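Long-range contact in ulvan Lyase-PL25 (Pseudoalteromonas sp. PLSV, PDB 5UAM), which degrades ulvan, the sulfated cell-wall polysaccharide of green seaweeds, as a lyase of polysaccharide lyase family 25: residues 365-377 with 388-400. Sequence-based numbering, arbitrary orientation.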
# COMPACT_ATOMS: atom_id res chain seq x y z
N PHE A 365 7.62 2.91 -8.21
CA PHE A 365 8.30 3.42 -9.39
C PHE A 365 7.53 4.59 -9.97
O PHE A 365 6.35 4.80 -9.69
CB PHE A 365 8.47 2.33 -10.47
CG PHE A 365 7.16 1.86 -11.06
CD1 PHE A 365 6.41 0.87 -10.46
CD2 PHE A 365 6.69 2.44 -12.24
CE1 PHE A 365 5.20 0.47 -11.04
CE2 PHE A 365 5.50 2.04 -12.79
CZ PHE A 365 4.77 1.06 -12.20
N MET A 366 8.24 5.35 -10.79
CA MET A 366 7.70 6.41 -11.61
C MET A 366 8.04 6.10 -13.06
O MET A 366 9.12 5.58 -13.35
CB MET A 366 8.34 7.74 -11.23
CG MET A 366 8.06 8.16 -9.80
SD MET A 366 8.77 9.76 -9.40
CE MET A 366 10.44 9.56 -10.01
N VAL A 367 7.14 6.43 -13.96
CA VAL A 367 7.34 6.18 -15.38
C VAL A 367 6.88 7.40 -16.15
O VAL A 367 5.87 8.03 -15.81
CB VAL A 367 6.59 4.91 -15.83
CG1 VAL A 367 5.12 4.95 -15.43
CG2 VAL A 367 6.75 4.69 -17.31
N THR A 368 7.65 7.77 -17.18
CA THR A 368 7.32 8.89 -18.04
C THR A 368 7.05 8.32 -19.42
O THR A 368 5.98 7.76 -19.66
CB THR A 368 8.44 9.94 -17.98
OG1 THR A 368 9.68 9.33 -18.37
CG2 THR A 368 8.58 10.50 -16.57
N ASP A 369 7.98 8.45 -20.36
CA ASP A 369 7.89 7.68 -21.60
C ASP A 369 7.83 6.20 -21.24
O ASP A 369 8.36 5.79 -20.21
CB ASP A 369 9.14 7.90 -22.46
CG ASP A 369 9.48 9.36 -22.63
OD1 ASP A 369 8.75 10.05 -23.38
OD2 ASP A 369 10.47 9.81 -22.01
N PRO A 370 7.23 5.38 -22.11
CA PRO A 370 7.12 3.94 -21.80
C PRO A 370 8.44 3.26 -21.53
O PRO A 370 8.47 2.24 -20.83
CB PRO A 370 6.45 3.38 -23.05
CG PRO A 370 5.67 4.52 -23.61
CD PRO A 370 6.50 5.74 -23.34
N GLU A 371 9.54 3.77 -22.08
CA GLU A 371 10.83 3.13 -21.91
C GLU A 371 11.55 3.55 -20.64
O GLU A 371 12.49 2.86 -20.24
CB GLU A 371 11.74 3.46 -23.10
CG GLU A 371 11.24 2.94 -24.45
CD GLU A 371 10.10 3.79 -25.04
OE1 GLU A 371 9.34 3.24 -25.87
OE2 GLU A 371 9.97 4.98 -24.68
N ASN A 372 11.12 4.64 -20.00
CA ASN A 372 11.87 5.30 -18.93
C ASN A 372 11.15 5.06 -17.61
O ASN A 372 10.10 5.66 -17.34
CB ASN A 372 11.98 6.80 -19.22
CG ASN A 372 12.76 7.56 -18.15
OD1 ASN A 372 12.76 7.18 -16.98
ND2 ASN A 372 13.41 8.64 -18.55
N ILE A 373 11.71 4.16 -16.80
CA ILE A 373 11.13 3.79 -15.51
C ILE A 373 12.19 3.92 -14.43
O ILE A 373 13.33 3.49 -14.62
CB ILE A 373 10.65 2.33 -15.58
CG1 ILE A 373 9.64 2.15 -16.73
CG2 ILE A 373 10.07 1.89 -14.26
CD1 ILE A 373 9.91 0.92 -17.55
N ARG A 374 11.82 4.52 -13.30
CA ARG A 374 12.72 4.67 -12.15
C ARG A 374 12.04 4.07 -10.93
O ARG A 374 10.92 4.46 -10.60
CB ARG A 374 12.97 6.14 -11.80
CG ARG A 374 13.80 6.96 -12.74
CD ARG A 374 13.75 8.41 -12.26
NE ARG A 374 14.71 8.70 -11.20
CZ ARG A 374 14.55 9.63 -10.26
NH1 ARG A 374 13.45 10.37 -10.19
NH2 ARG A 374 15.50 9.82 -9.37
N TYR A 375 12.71 3.15 -10.25
CA TYR A 375 12.25 2.64 -8.97
C TYR A 375 13.06 3.27 -7.86
O TYR A 375 14.27 3.46 -7.99
CB TYR A 375 12.49 1.13 -8.86
CG TYR A 375 11.40 0.27 -9.44
CD1 TYR A 375 11.33 0.02 -10.80
CD2 TYR A 375 10.42 -0.29 -8.63
CE1 TYR A 375 10.33 -0.76 -11.33
CE2 TYR A 375 9.42 -1.08 -9.14
CZ TYR A 375 9.36 -1.31 -10.50
OH TYR A 375 8.35 -2.10 -11.01
N LEU A 376 12.38 3.57 -6.76
CA LEU A 376 13.06 3.79 -5.49
C LEU A 376 12.78 2.52 -4.69
O LEU A 376 11.63 2.24 -4.32
CB LEU A 376 12.54 5.06 -4.82
CG LEU A 376 13.27 5.49 -3.55
CD1 LEU A 376 14.78 5.53 -3.74
CD2 LEU A 376 12.78 6.86 -3.08
N THR A 377 13.82 1.71 -4.51
CA THR A 377 13.66 0.35 -4.02
C THR A 377 14.55 0.10 -2.83
O THR A 377 15.68 0.60 -2.75
CB THR A 377 13.88 -0.67 -5.16
OG1 THR A 377 13.99 -2.00 -4.64
CG2 THR A 377 15.11 -0.35 -5.89
N SER A 388 17.66 2.89 -2.75
CA SER A 388 18.36 3.53 -3.85
C SER A 388 17.47 3.56 -5.09
O SER A 388 16.50 2.81 -5.21
CB SER A 388 19.67 2.83 -4.15
OG SER A 388 19.45 1.48 -4.52
N TRP A 389 17.83 4.47 -5.99
CA TRP A 389 17.15 4.62 -7.27
C TRP A 389 17.72 3.64 -8.29
O TRP A 389 18.94 3.49 -8.41
CB TRP A 389 17.34 6.03 -7.80
CG TRP A 389 16.57 7.09 -7.05
CD1 TRP A 389 17.04 7.92 -6.08
CD2 TRP A 389 15.18 7.41 -7.20
NE1 TRP A 389 16.03 8.74 -5.62
CE2 TRP A 389 14.89 8.46 -6.31
CE3 TRP A 389 14.17 6.93 -8.02
CZ2 TRP A 389 13.62 9.03 -6.21
CZ3 TRP A 389 12.90 7.50 -7.92
CH2 TRP A 389 12.64 8.53 -7.02
N TRP A 390 16.83 2.99 -9.04
CA TRP A 390 17.20 2.10 -10.14
C TRP A 390 16.49 2.56 -11.40
O TRP A 390 15.27 2.74 -11.39
CB TRP A 390 16.80 0.66 -9.80
CG TRP A 390 17.64 0.10 -8.69
CD1 TRP A 390 17.58 0.42 -7.37
CD2 TRP A 390 18.68 -0.88 -8.82
NE1 TRP A 390 18.51 -0.29 -6.67
CE2 TRP A 390 19.21 -1.10 -7.53
CE3 TRP A 390 19.21 -1.59 -9.90
CZ2 TRP A 390 20.24 -1.99 -7.29
CZ3 TRP A 390 20.25 -2.47 -9.66
CH2 TRP A 390 20.75 -2.67 -8.37
N GLN A 391 17.25 2.75 -12.47
CA GLN A 391 16.76 3.40 -13.69
C GLN A 391 16.84 2.43 -14.86
O GLN A 391 17.88 1.80 -15.10
CB GLN A 391 17.60 4.63 -14.01
CG GLN A 391 17.33 5.25 -15.38
CD GLN A 391 16.18 6.23 -15.36
OE1 GLN A 391 16.23 7.25 -14.68
NE2 GLN A 391 15.13 5.93 -16.11
N SER A 392 15.76 2.35 -15.62
CA SER A 392 15.74 1.64 -16.89
C SER A 392 15.45 2.64 -18.00
O SER A 392 14.64 3.56 -17.82
CB SER A 392 14.66 0.56 -16.91
OG SER A 392 14.56 -0.04 -18.20
N HIS A 393 16.09 2.43 -19.15
CA HIS A 393 15.75 3.15 -20.38
C HIS A 393 15.30 2.21 -21.49
O HIS A 393 15.22 2.64 -22.65
CB HIS A 393 16.93 4.00 -20.85
CG HIS A 393 17.23 5.15 -19.95
ND1 HIS A 393 16.41 6.25 -19.85
CD2 HIS A 393 18.26 5.36 -19.09
CE1 HIS A 393 16.92 7.10 -18.97
NE2 HIS A 393 18.04 6.58 -18.50
N ASP A 394 15.02 0.95 -21.18
CA ASP A 394 14.57 -0.03 -22.16
C ASP A 394 13.24 -0.66 -21.77
O ASP A 394 12.97 -1.82 -22.09
CB ASP A 394 15.65 -1.08 -22.45
CG ASP A 394 15.99 -1.95 -21.24
OD1 ASP A 394 15.37 -1.84 -20.15
OD2 ASP A 394 16.93 -2.76 -21.39
N GLY A 395 12.40 0.11 -21.07
CA GLY A 395 11.07 -0.35 -20.73
C GLY A 395 11.04 -1.40 -19.65
O GLY A 395 10.05 -2.14 -19.54
N GLY A 396 12.09 -1.49 -18.86
CA GLY A 396 12.09 -2.35 -17.69
C GLY A 396 12.74 -3.69 -17.87
O GLY A 396 12.60 -4.55 -16.99
N GLU A 397 13.43 -3.92 -19.00
CA GLU A 397 14.19 -5.16 -19.16
C GLU A 397 15.46 -5.12 -18.32
O GLU A 397 15.86 -6.15 -17.75
CB GLU A 397 14.54 -5.38 -20.63
CG GLU A 397 13.33 -5.69 -21.49
CD GLU A 397 13.72 -6.20 -22.87
OE1 GLU A 397 14.93 -6.38 -23.13
OE2 GLU A 397 12.80 -6.42 -23.68
N HIS A 398 16.11 -3.96 -18.23
CA HIS A 398 17.32 -3.81 -17.43
C HIS A 398 17.25 -2.51 -16.65
O HIS A 398 16.89 -1.47 -17.20
CB HIS A 398 18.58 -3.75 -18.29
CG HIS A 398 18.77 -4.94 -19.17
ND1 HIS A 398 18.25 -5.02 -20.44
CD2 HIS A 398 19.42 -6.11 -18.95
CE1 HIS A 398 18.59 -6.18 -20.98
NE2 HIS A 398 19.29 -6.86 -20.10
N PHE A 399 17.63 -2.57 -15.37
CA PHE A 399 17.76 -1.41 -14.52
C PHE A 399 19.20 -1.31 -14.02
O PHE A 399 19.88 -2.32 -13.82
CB PHE A 399 16.85 -1.50 -13.29
CG PHE A 399 15.38 -1.41 -13.61
CD1 PHE A 399 14.68 -2.51 -14.08
CD2 PHE A 399 14.69 -0.22 -13.43
CE1 PHE A 399 13.33 -2.43 -14.38
CE2 PHE A 399 13.35 -0.12 -13.73
CZ PHE A 399 12.67 -1.23 -14.20
N VAL A 400 19.65 -0.07 -13.83
CA VAL A 400 20.98 0.25 -13.32
C VAL A 400 20.80 1.10 -12.07
O VAL A 400 19.98 2.02 -12.06
CB VAL A 400 21.80 1.03 -14.36
CG1 VAL A 400 23.11 1.50 -13.75
CG2 VAL A 400 22.07 0.15 -15.56
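The indole of Trp-389 is sandwiched between two side chains of the neighbouring strand: the guanidinium of Arg-374 lies flat on one face, planes 12° apart, and Leu-376 CD1 sits over the other, 3.8 Å from the centroid of the five-membered ring in a CH-pi contact. Arg-374 CZ stands 3.6 Å from the centroid of the six-membered ring, a cation-pi stack, while Arg-374 NH2 also forms a salt bridge with Glu-446. These residues belong to the antiparallel hairpin of strands 373-381 and 384-392, the middle pair of a four-stranded blade in the beta-propeller. Replacing Trp-389 with a small alanine is likely to take away the aromatic face on which the Arg-374 guanidinium rests, leaving that group held mainly through Glu-446 and freer to turn, and to open a gap beside Leu-376.

On the opposite side of the sheet, Tyr-375 turns its ring edge toward the face of Phe-399, planes at 78°, with Phe-365 CB over one face of the tyrosine; its OH bonds to His-339 of the adjacent blade. Ile-373 CG2 meets the Phe-399 ring at its edge, CE2 lying 3.9 Å away. Paired backbone bonds join Tyr-375 to Trp-390 and Thr-377 to Ser-388. Beyond the strands, Gly-395 N donates to Glu-371 O (2.9 Å), linking the two loops.

Gln-391 brings its amide across to Asn-372 because its chain leaves the backbone N in the anti direction (chi1 171°) and then bends at chi2. Its NE2 donates to Ser-392 O and, from above the carbonyl plane, to Asn-372 OD1 at 2.8 Å; Ser-392 O receives Ile-373 N on its other face.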